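PDB 3HTU: vacuolar protein-sorting-associated protein 25 from Homo sapiens, which serves as a component of the ESCRT-II complex, which is required for multivesicular body formation and for sorting endosomal cargo proteins into those bodies. Local coordinates for residues P7-Y15 with R54-K64; N25-L33 with S71-F79. All coordinates share one frame; numbering follows the deposited sequence.

Interaction 1 (P7-Y15 with R54-K64)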
loop_
_atom_site.group_PDB
_atom_site.type_symbol
_atom_site.label_atom_id
_atom_site.label_comp_id
_atom_site.label_asym_id
_atom_site.label_seq_id
_atom_site.Cartn_x
_atom_site.Cartn_y
_atom_site.Cartn_z
ATOM N N PRO A 7 4.440 -14.811 -4.295
ATOM C CA PRO A 7 3.766 -13.898 -3.349
ATOM C C PRO A 7 4.414 -13.800 -1.944
ATOM O O PRO A 7 4.570 -12.692 -1.429
ATOM C CB PRO A 7 2.333 -14.453 -3.267
ATOM C CG PRO A 7 2.371 -15.791 -3.952
ATOM C CD PRO A 7 3.475 -15.711 -4.951
ATOM N N GLU A 8 4.793 -14.933 -1.348
ATOM C CA GLU A 8 5.541 -14.932 -0.085
ATOM C C GLU A 8 6.886 -14.193 -0.155
ATOM O O GLU A 8 7.289 -13.547 0.816
ATOM C CB GLU A 8 5.747 -16.354 0.460
ATOM C CG GLU A 8 6.338 -17.360 -0.522
ATOM C CD GLU A 8 5.295 -18.285 -1.134
ATOM O OE1 GLU A 8 4.140 -17.852 -1.315
ATOM O OE2 GLU A 8 5.634 -19.458 -1.432
ATOM N N GLU A 9 7.576 -14.314 -1.291
ATOM C CA GLU A 9 8.819 -13.583 -1.559
ATOM C C GLU A 9 8.565 -12.083 -1.694
ATOM O O GLU A 9 9.292 -11.273 -1.113
ATOM C CB GLU A 9 9.500 -14.109 -2.829
ATOM C CG GLU A 9 10.247 -15.416 -2.639
ATOM C CD GLU A 9 10.801 -15.986 -3.937
ATOM O OE1 GLU A 9 9.997 -16.331 -4.830
ATOM O OE2 GLU A 9 12.045 -16.114 -4.057
ATOM N N TRP A 10 7.537 -11.720 -2.462
ATOM C CA TRP A 10 7.079 -10.338 -2.540
ATOM C C TRP A 10 6.774 -9.832 -1.123
ATOM O O TRP A 10 7.098 -8.698 -0.776
ATOM C CB TRP A 10 5.835 -10.214 -3.438
ATOM C CG TRP A 10 6.125 -10.226 -4.931
ATOM C CD1 TRP A 10 5.627 -11.104 -5.859
ATOM C CD2 TRP A 10 6.965 -9.317 -5.652
ATOM N NE1 TRP A 10 6.106 -10.795 -7.110
ATOM C CE2 TRP A 10 6.929 -9.702 -7.013
ATOM C CE3 TRP A 10 7.737 -8.204 -5.284
ATOM C CZ2 TRP A 10 7.652 -9.023 -8.006
ATOM C CZ3 TRP A 10 8.451 -7.531 -6.267
ATOM C CH2 TRP A 10 8.401 -7.946 -7.616
ATOM N N GLY A 11 6.148 -10.697 -0.327
ATOM C CA GLY A 11 5.836 -10.423 1.083
ATOM C C GLY A 11 7.090 -10.078 1.858
ATOM O O GLY A 11 7.149 -9.037 2.518
ATOM N N LYS A 12 8.098 -10.950 1.747
ATOM C CA LYS A 12 9.410 -10.737 2.366
ATOM C C LYS A 12 10.014 -9.380 1.976
ATOM O O LYS A 12 10.534 -8.676 2.823
ATOM C CB LYS A 12 10.362 -11.890 2.002
ATOM C CG LYS A 12 11.751 -11.849 2.664
ATOM C CD LYS A 12 12.490 -13.173 2.473
ATOM C CE LYS A 12 13.890 -13.152 3.081
ATOM N NZ LYS A 12 13.898 -13.146 4.580
ATOM N N LEU A 13 9.922 -9.017 0.696
ATOM C CA LEU A 13 10.457 -7.744 0.210
ATOM C C LEU A 13 9.710 -6.514 0.711
ATOM O O LEU A 13 10.332 -5.499 1.057
ATOM C CB LEU A 13 10.504 -7.712 -1.326
ATOM C CG LEU A 13 11.552 -8.553 -2.065
ATOM C CD1 LEU A 13 11.277 -8.523 -3.569
ATOM C CD2 LEU A 13 12.980 -8.085 -1.777
ATOM N N ILE A 14 8.379 -6.589 0.736
ATOM C CA ILE A 14 7.583 -5.458 1.185
ATOM C C ILE A 14 7.841 -5.208 2.668
ATOM O O ILE A 14 7.996 -4.070 3.100
ATOM C CB ILE A 14 6.062 -5.672 0.940
ATOM C CG1 ILE A 14 5.745 -5.662 -0.559
ATOM C CG2 ILE A 14 5.230 -4.587 1.647
ATOM C CD1 ILE A 14 4.524 -6.492 -0.922
ATOM N N TYR A 15 7.880 -6.286 3.438
ATOM C CA TYR A 15 7.959 -6.174 4.890
ATOM C C TYR A 15 9.332 -5.666 5.310
ATOM O O TYR A 15 9.462 -4.935 6.286
ATOM C CB TYR A 15 7.639 -7.510 5.556
ATOM C CG TYR A 15 7.564 -7.402 7.057
ATOM C CD1 TYR A 15 6.407 -6.945 7.683
ATOM C CD2 TYR A 15 8.655 -7.722 7.847
ATOM C CE1 TYR A 15 6.342 -6.814 9.049
ATOM C CE2 TYR A 15 8.596 -7.602 9.228
ATOM C CZ TYR A 15 7.432 -7.155 9.822
ATOM O OH TYR A 15 7.351 -7.032 11.191
ATOM N N ARG A 54 -1.968 -11.111 -2.502
ATOM C CA ARG A 54 -1.469 -12.432 -2.129
ATOM C C ARG A 54 -0.164 -12.345 -1.302
ATOM O O ARG A 54 0.085 -13.187 -0.438
ATOM C CB ARG A 54 -1.291 -13.336 -3.357
ATOM C CG ARG A 54 -2.527 -13.456 -4.279
ATOM C CD ARG A 54 -3.519 -14.557 -3.876
ATOM N NE ARG A 54 -4.415 -14.878 -5.002
ATOM C CZ ARG A 54 -5.394 -15.784 -4.988
ATOM N NH1 ARG A 54 -5.648 -16.508 -3.897
ATOM N NH2 ARG A 54 -6.128 -15.973 -6.081
ATOM N N ALA A 55 0.665 -11.340 -1.588
ATOM C CA ALA A 55 1.861 -11.075 -0.799
ATOM C C ALA A 55 1.442 -10.705 0.626
ATOM O O ALA A 55 1.996 -11.223 1.596
ATOM C CB ALA A 55 2.675 -9.947 -1.407
ATOM N N LEU A 56 0.459 -9.818 0.718
ATOM C CA LEU A 56 -0.041 -9.315 1.992
ATOM C C LEU A 56 -0.763 -10.389 2.805
ATOM O O LEU A 56 -0.714 -10.373 4.037
ATOM C CB LEU A 56 -0.975 -8.134 1.745
ATOM C CG LEU A 56 -0.450 -6.691 1.824
ATOM C CD1 LEU A 56 1.054 -6.542 1.794
ATOM C CD2 LEU A 56 -1.065 -5.836 0.798
ATOM N N GLN A 57 -1.431 -11.311 2.104
ATOM C CA GLN A 57 -2.130 -12.442 2.733
ATOM C C GLN A 57 -1.144 -13.409 3.399
ATOM O O GLN A 57 -1.410 -13.901 4.497
ATOM C CB GLN A 57 -3.052 -13.163 1.724
ATOM C CG GLN A 57 -4.367 -12.389 1.402
ATOM C CD GLN A 57 -5.019 -12.765 0.074
ATOM O OE1 GLN A 57 -4.635 -13.745 -0.591
ATOM N NE2 GLN A 57 -6.011 -11.980 -0.323
ATOM N N ALA A 58 -0.010 -13.672 2.742
ATOM C CA ALA A 58 1.051 -14.475 3.336
ATOM C C ALA A 58 1.620 -13.801 4.585
ATOM O O ALA A 58 1.855 -14.469 5.594
ATOM C CB ALA A 58 2.165 -14.765 2.322
ATOM N N LEU A 59 1.813 -12.480 4.513
ATOM C CA LEU A 59 2.198 -11.669 5.680
ATOM C C LEU A 59 1.153 -11.752 6.785
ATOM O O LEU A 59 1.504 -12.052 7.921
ATOM C CB LEU A 59 2.456 -10.207 5.299
ATOM C CG LEU A 59 3.859 -9.624 5.026
ATOM C CD1 LEU A 59 5.008 -10.616 4.926
ATOM C CD2 LEU A 59 3.830 -8.699 3.835
ATOM N N GLN A 60 -0.116 -11.505 6.461
ATOM C CA GLN A 60 -1.188 -11.623 7.450
ATOM C C GLN A 60 -1.199 -12.984 8.180
ATOM O O GLN A 60 -1.421 -13.027 9.398
ATOM C CB GLN A 60 -2.574 -11.290 6.875
ATOM C CG GLN A 60 -3.718 -11.535 7.875
ATOM C CD GLN A 60 -4.894 -10.570 7.776
ATOM O OE1 GLN A 60 -5.024 -9.808 6.828
ATOM N NE2 GLN A 60 -5.772 -10.609 8.792
ATOM N N GLN A 61 -0.969 -14.065 7.433
ATOM C CA GLN A 61 -0.882 -15.428 8.006
ATOM C C GLN A 61 0.216 -15.571 9.058
ATOM O O GLN A 61 0.085 -16.378 9.971
ATOM C CB GLN A 61 -0.676 -16.486 6.913
ATOM C CG GLN A 61 -1.966 -17.005 6.262
ATOM C CD GLN A 61 -1.711 -18.108 5.223
ATOM O OE1 GLN A 61 -1.859 -19.309 5.511
ATOM N NE2 GLN A 61 -1.314 -17.705 4.013
ATOM N N GLU A 62 1.303 -14.815 8.896
ATOM C CA GLU A 62 2.422 -14.779 9.849
ATOM C C GLU A 62 2.265 -13.661 10.883
ATOM O O GLU A 62 3.204 -13.388 11.631
ATOM C CB GLU A 62 3.747 -14.546 9.112
ATOM C CG GLU A 62 4.148 -15.604 8.117
ATOM C CD GLU A 62 5.263 -15.127 7.214
ATOM O OE1 GLU A 62 5.547 -15.806 6.203
ATOM O OE2 GLU A 62 5.855 -14.062 7.508
ATOM N N HIS A 63 1.091 -13.019 10.915
ATOM C CA HIS A 63 0.742 -11.958 11.894
ATOM C C HIS A 63 1.510 -10.652 11.681
ATOM O O HIS A 63 1.492 -9.755 12.529
ATOM C CB HIS A 63 0.876 -12.436 13.362
ATOM C CG HIS A 63 0.494 -13.868 13.564
ATOM N ND1 HIS A 63 -0.818 -14.291 13.597
ATOM C CD2 HIS A 63 1.254 -14.980 13.709
ATOM C CE1 HIS A 63 -0.848 -15.602 13.765
ATOM N NE2 HIS A 63 0.397 -16.045 13.835
ATOM N N LYS A 64 2.168 -10.547 10.530
ATOM C CA LYS A 64 2.967 -9.372 10.194
ATOM C C LYS A 64 2.162 -8.244 9.570
ATOM O O LYS A 64 2.681 -7.156 9.346
ATOM C CB LYS A 64 4.116 -9.766 9.261
ATOM C CG LYS A 64 5.094 -10.754 9.900
ATOM C CD LYS A 64 6.355 -10.900 9.067
ATOM C CE LYS A 64 7.260 -11.952 9.664
ATOM N NZ LYS A 64 8.637 -11.931 9.084
#

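Interaction 2 (N25-L33 with S71-F79)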
loop_
_atom_site.group_PDB
_atom_site.type_symbol
_atom_site.label_atom_id
_atom_site.label_comp_id
_atom_site.label_asym_id
_atom_site.label_seq_id
_atom_site.Cartn_x
_atom_site.Cartn_y
_atom_site.Cartn_z
ATOM N N ASN A 25 5.173 5.293 9.144
ATOM C CA ASN A 25 3.843 4.720 8.951
ATOM C C ASN A 25 3.762 3.253 9.384
ATOM O O ASN A 25 4.708 2.479 9.200
ATOM C CB ASN A 25 3.377 4.853 7.491
ATOM C CG ASN A 25 3.466 6.285 6.958
ATOM O OD1 ASN A 25 3.416 7.266 7.721
ATOM N ND2 ASN A 25 3.587 6.409 5.629
ATOM N N SER A 26 2.627 2.895 9.977
ATOM C CA SER A 26 2.233 1.498 10.131
ATOM C C SER A 26 1.088 1.167 9.162
ATOM O O SER A 26 0.914 0.011 8.785
ATOM C CB SER A 26 1.818 1.192 11.575
ATOM O OG SER A 26 2.898 0.653 12.322
ATOM N N VAL A 27 0.338 2.199 8.759
ATOM C CA VAL A 27 -0.862 2.053 7.920
ATOM C C VAL A 27 -0.640 2.621 6.496
ATOM O O VAL A 27 -0.245 3.795 6.327
ATOM C CB VAL A 27 -2.085 2.701 8.629
ATOM C CG1 VAL A 27 -3.338 2.322 7.979
ATOM C CG2 VAL A 27 -2.178 2.192 10.080
ATOM N N PHE A 28 -0.883 1.776 5.491
ATOM C CA PHE A 28 -0.622 2.105 4.083
ATOM C C PHE A 28 -1.846 1.748 3.241
ATOM O O PHE A 28 -2.477 0.737 3.485
ATOM C CB PHE A 28 0.587 1.312 3.550
ATOM C CG PHE A 28 1.887 1.621 4.225
ATOM C CD1 PHE A 28 2.303 0.894 5.350
ATOM C CD2 PHE A 28 2.718 2.617 3.737
ATOM C CE1 PHE A 28 3.494 1.166 5.964
ATOM C CE2 PHE A 28 3.918 2.894 4.354
ATOM C CZ PHE A 28 4.310 2.169 5.461
ATOM N N THR A 29 -2.202 2.573 2.257
ATOM C CA THR A 29 -3.150 2.129 1.235
ATOM C C THR A 29 -2.434 1.099 0.360
ATOM O O THR A 29 -1.209 1.070 0.300
ATOM C CB THR A 29 -3.757 3.311 0.392
ATOM O OG1 THR A 29 -2.730 3.956 -0.373
ATOM C CG2 THR A 29 -4.422 4.357 1.311
ATOM N N LEU A 30 -3.192 0.224 -0.287
ATOM C CA LEU A 30 -2.594 -0.693 -1.239
ATOM C C LEU A 30 -1.958 0.090 -2.398
ATOM O O LEU A 30 -0.840 -0.216 -2.820
ATOM C CB LEU A 30 -3.641 -1.669 -1.783
ATOM C CG LEU A 30 -4.314 -2.673 -0.849
ATOM C CD1 LEU A 30 -4.637 -3.957 -1.642
ATOM C CD2 LEU A 30 -3.472 -2.990 0.362
ATOM N N TYR A 31 -2.649 1.124 -2.870
ATOM C CA TYR A 31 -2.125 1.947 -3.978
ATOM C C TYR A 31 -0.743 2.513 -3.683
ATOM O O TYR A 31 0.154 2.389 -4.507
ATOM C CB TYR A 31 -3.085 3.076 -4.338
ATOM C CG TYR A 31 -2.616 3.968 -5.483
ATOM C CD1 TYR A 31 -2.790 3.586 -6.809
ATOM C CD2 TYR A 31 -2.019 5.196 -5.223
ATOM C CE1 TYR A 31 -2.372 4.420 -7.870
ATOM C CE2 TYR A 31 -1.581 6.029 -6.262
ATOM C CZ TYR A 31 -1.765 5.636 -7.581
ATOM O OH TYR A 31 -1.338 6.476 -8.595
ATOM N N GLU A 32 -0.564 3.136 -2.516
ATOM C CA GLU A 32 0.698 3.830 -2.239
ATOM C C GLU A 32 1.892 2.903 -2.089
ATOM O O GLU A 32 3.026 3.332 -2.305
ATOM C CB GLU A 32 0.588 4.770 -1.040
ATOM C CG GLU A 32 0.722 4.082 0.320
ATOM C CD GLU A 32 0.579 5.066 1.431
ATOM O OE1 GLU A 32 -0.356 4.923 2.227
ATOM O OE2 GLU A 32 1.370 6.021 1.474
ATOM N N LEU A 33 1.649 1.642 -1.737
ATOM C CA LEU A 33 2.723 0.647 -1.701
ATOM C C LEU A 33 3.298 0.375 -3.082
ATOM O O LEU A 33 4.493 0.116 -3.206
ATOM C CB LEU A 33 2.267 -0.684 -1.074
ATOM C CG LEU A 33 2.227 -0.747 0.463
ATOM C CD1 LEU A 33 1.656 -2.093 0.963
ATOM C CD2 LEU A 33 3.580 -0.491 1.117
ATOM N N SER A 71 -14.243 -0.515 1.354
ATOM C CA SER A 71 -14.111 0.303 0.159
ATOM C C SER A 71 -13.798 1.776 0.428
ATOM O O SER A 71 -13.175 2.428 -0.419
ATOM C CB SER A 71 -15.385 0.188 -0.676
ATOM O OG SER A 71 -15.596 -1.153 -1.064
ATOM N N ASP A 72 -14.229 2.286 1.588
ATOM C CA ASP A 72 -14.013 3.684 1.988
ATOM C C ASP A 72 -12.594 3.979 2.457
ATOM O O ASP A 72 -12.253 5.136 2.762
ATOM C CB ASP A 72 -15.025 4.131 3.067
ATOM C CG ASP A 72 -14.977 3.273 4.330
ATOM O OD1 ASP A 72 -14.989 2.039 4.218
ATOM O OD2 ASP A 72 -14.959 3.827 5.445
ATOM N N GLY A 73 -11.761 2.948 2.510
ATOM C CA GLY A 73 -10.394 3.127 2.948
ATOM C C GLY A 73 -9.612 1.842 3.028
ATOM O O GLY A 73 -9.322 1.348 4.142
ATOM N N ARG A 74 -9.275 1.323 1.843
ATOM C CA ARG A 74 -8.609 0.044 1.670
ATOM C C ARG A 74 -7.139 0.190 1.960
ATOM O O ARG A 74 -6.522 1.222 1.642
ATOM C CB ARG A 74 -8.732 -0.461 0.223
ATOM C CG ARG A 74 -10.117 -0.895 -0.218
ATOM C CD ARG A 74 -10.093 -1.404 -1.667
ATOM N NE ARG A 74 -9.184 -2.537 -1.904
ATOM C CZ ARG A 74 -9.517 -3.819 -1.747
ATOM N NH1 ARG A 74 -10.729 -4.145 -1.331
ATOM N NH2 ARG A 74 -8.635 -4.774 -1.999
ATOM N N GLY A 75 -6.556 -0.865 2.516
ATOM C CA GLY A 75 -5.134 -0.838 2.772
ATOM C C GLY A 75 -4.692 -1.910 3.725
ATOM O O GLY A 75 -5.329 -2.953 3.831
ATOM N N VAL A 76 -3.588 -1.647 4.413
ATOM C CA VAL A 76 -2.923 -2.671 5.180
ATOM C C VAL A 76 -2.204 -2.018 6.369
ATOM O O VAL A 76 -1.679 -0.896 6.263
ATOM C CB VAL A 76 -2.010 -3.553 4.270
ATOM C CG1 VAL A 76 -0.920 -2.723 3.595
ATOM C CG2 VAL A 76 -1.388 -4.720 5.035
ATOM N N LYS A 77 -2.245 -2.692 7.521
ATOM C CA LYS A 77 -1.396 -2.290 8.651
ATOM C C LYS A 77 -0.345 -3.345 8.874
ATOM O O LYS A 77 -0.644 -4.530 8.899
ATOM C CB LYS A 77 -2.221 -2.070 9.923
ATOM C CG LYS A 77 -1.405 -1.637 11.168
ATOM C CD LYS A 77 -2.356 -1.137 12.265
ATOM C CE LYS A 77 -1.638 -0.788 13.580
ATOM N NZ LYS A 77 -2.635 -0.374 14.632
ATOM N N PHE A 78 0.895 -2.909 9.056
ATOM C CA PHE A 78 2.005 -3.815 9.348
ATOM C C PHE A 78 2.326 -3.800 10.830
ATOM O O PHE A 78 2.162 -2.790 11.501
ATOM C CB PHE A 78 3.240 -3.443 8.542
ATOM C CG PHE A 78 3.045 -3.552 7.050
ATOM C CD1 PHE A 78 2.636 -2.439 6.306
ATOM C CD2 PHE A 78 3.249 -4.766 6.395
ATOM C CE1 PHE A 78 2.443 -2.542 4.925
ATOM C CE2 PHE A 78 3.053 -4.878 5.011
ATOM C CZ PHE A 78 2.654 -3.769 4.287
ATOM N N PHE A 79 2.759 -4.949 11.318
ATOM C CA PHE A 79 3.070 -5.157 12.735
ATOM C C PHE A 79 4.496 -5.669 12.837
ATOM O O PHE A 79 5.141 -5.631 13.861
ATOM C CB PHE A 79 2.084 -6.160 13.359
ATOM C CG PHE A 79 0.657 -5.747 13.216
ATOM C CD1 PHE A 79 -0.130 -6.282 12.189
ATOM C CD2 PHE A 79 0.098 -4.801 14.069
ATOM C CE1 PHE A 79 -1.465 -5.902 12.030
ATOM C CE2 PHE A 79 -1.237 -4.406 13.907
ATOM C CZ PHE A 79 -2.012 -4.960 12.866
ATOM O OXT PHE A 79 5.078 -6.130 11.869
#

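Interaction 1 (P7-Y15 with R54-K64)
This is a helix-helix packing contact in the C-terminal winged-helix domain of VPS25, where helix 7-19 crosses helix 49-61. The axes of the two short segments approach to 7.4 Å and cross at -75°. Close packing is possible because small residues lie at the crossing. Ala-55 is a knob in the hole formed by Pro-7, Trp-10, Gly-11 and Ile-14. Ala-55 CB lies 3.7 Å from Gly-11 N and 3.9 Å from Ile-14 CD1. Ala-55 CA makes a CA-H...O contact of 3.2 Å with Pro-7 O. Pro-7 O also accepts the helical bond from Gly-11 N. Gly-11 has no side chain to hold the helices apart; a CB there would be tight against Ala-55 O and Leu-59 CD1. Leu-59 instead brings both methyls up to the Gly-11 backbone, with CD1 and CD2 each 3.6 Å from Gly-11 O. On the outer side Ala-58 meets the backbone of Glu-8.

Beyond Leu-59 a Schellman motif ends the helix, with His-63 at the C-prime position, and the chain turns Lys-64 toward Tyr-15. Tyr-15 carries CG anti to its own N (chi1 -174°), which brings the ring out to Lys-64. The Tyr-15 hydroxyl bonds to the C-terminal carboxylate of Phe-79. Replacing Tyr-15 with an alanine would probably leave the Lys-64 chain without its aromatic support and that carboxylate without its hydroxyl partner. The Lys-64 chain is extended beyond CG and crosses the Tyr-15 side chain at about a right angle, over one ring face. Lys-64 CB is 3.7 Å from Tyr-15 CE1. Lys-64 CD makes a CH-pi contact 3.9 Å from the Tyr-15 ring centroid, only 6° off the ring normal.

Interaction 2 (N25-L33 with S71-F79)
Phe-28 and Val-76 pair through two backbone bonds. Phe-28 N donates to Val-76 O at 2.9 Å, and Val-76 N donates to Phe-28 O at 2.8 Å. A third bond runs from Phe-78 N to Ser-26 O at 2.9 Å. Val-27 and Lys-77 form the neighbouring non-hydrogen-bonded pair. Their side chains share a face, where Val-27 CG2 rests 4.0 Å from Lys-77 CD. The extended Lys-77 chain carries its NZ on to an acidic side chain of another protein's chain.

On the other face lie Phe-28, Val-76 and Phe-78. The two phenyl rings are oblique, with planes at 69°, and Phe-28 CD1 comes within 3.5 Å of Phe-78 CE1. Leu-33 CD1 reaches the edge of the Phe-78 ring near CZ and also meets Val-76 CG1 at 3.7 Å. Leu-30 CD2 packs 3.6 Å from Gly-75 CA. A CB on Gly-75 would run into Phe-28 O.

This is the small antiparallel sheet of the winged-helix fold; strands 65-68 and 75-78 make the hairpin of the wing. Strand 75-78 is its middle strand, between 27-28 and 65-68. Helix 30-35 follows strand 27-28 in the chain, with Thr-29 as its N-cap. Thr-29 and Glu-32 form a capping box: Glu-32 N donates to Thr-29 OG1, and Thr-29 N donates to Glu-32 OE1 at 3.0 Å. The Thr-29 OG1 position between N and the carbonyl carbon (chi1 65°) turns it to the Glu-32 N-H. Thr-29 OG1 also bonds to an acidic side chain of another protein's chain. Farther out, helix 7-19 covers Phe-28 and Phe-78 through Val-18. Leu-30 leans on Leu-53 of helix 49-61, and the Arg-74 NH2 group forms a salt bridge with Glu-49 OE1.

In the fold
Both contacts belong to one winged-helix domain, and their centres lie about 14 Å apart on opposite sides of the chain's centre. Interaction 1 joins two helices by side-chain and backbone packing and is partly buried, with exposed residues at its margin. Interaction 2 joins a strand and the start of a helix to the C-terminal strand. It is the more buried, and backbone hydrogen bonds set its register. Leu-56 of interaction 1 packs on Leu-30 of interaction 2. The two also meet at the chain end, where Lys-64 O pairs with Phe-79 N. Many residues of interaction 2 additionally lie within reach of another protein's chain.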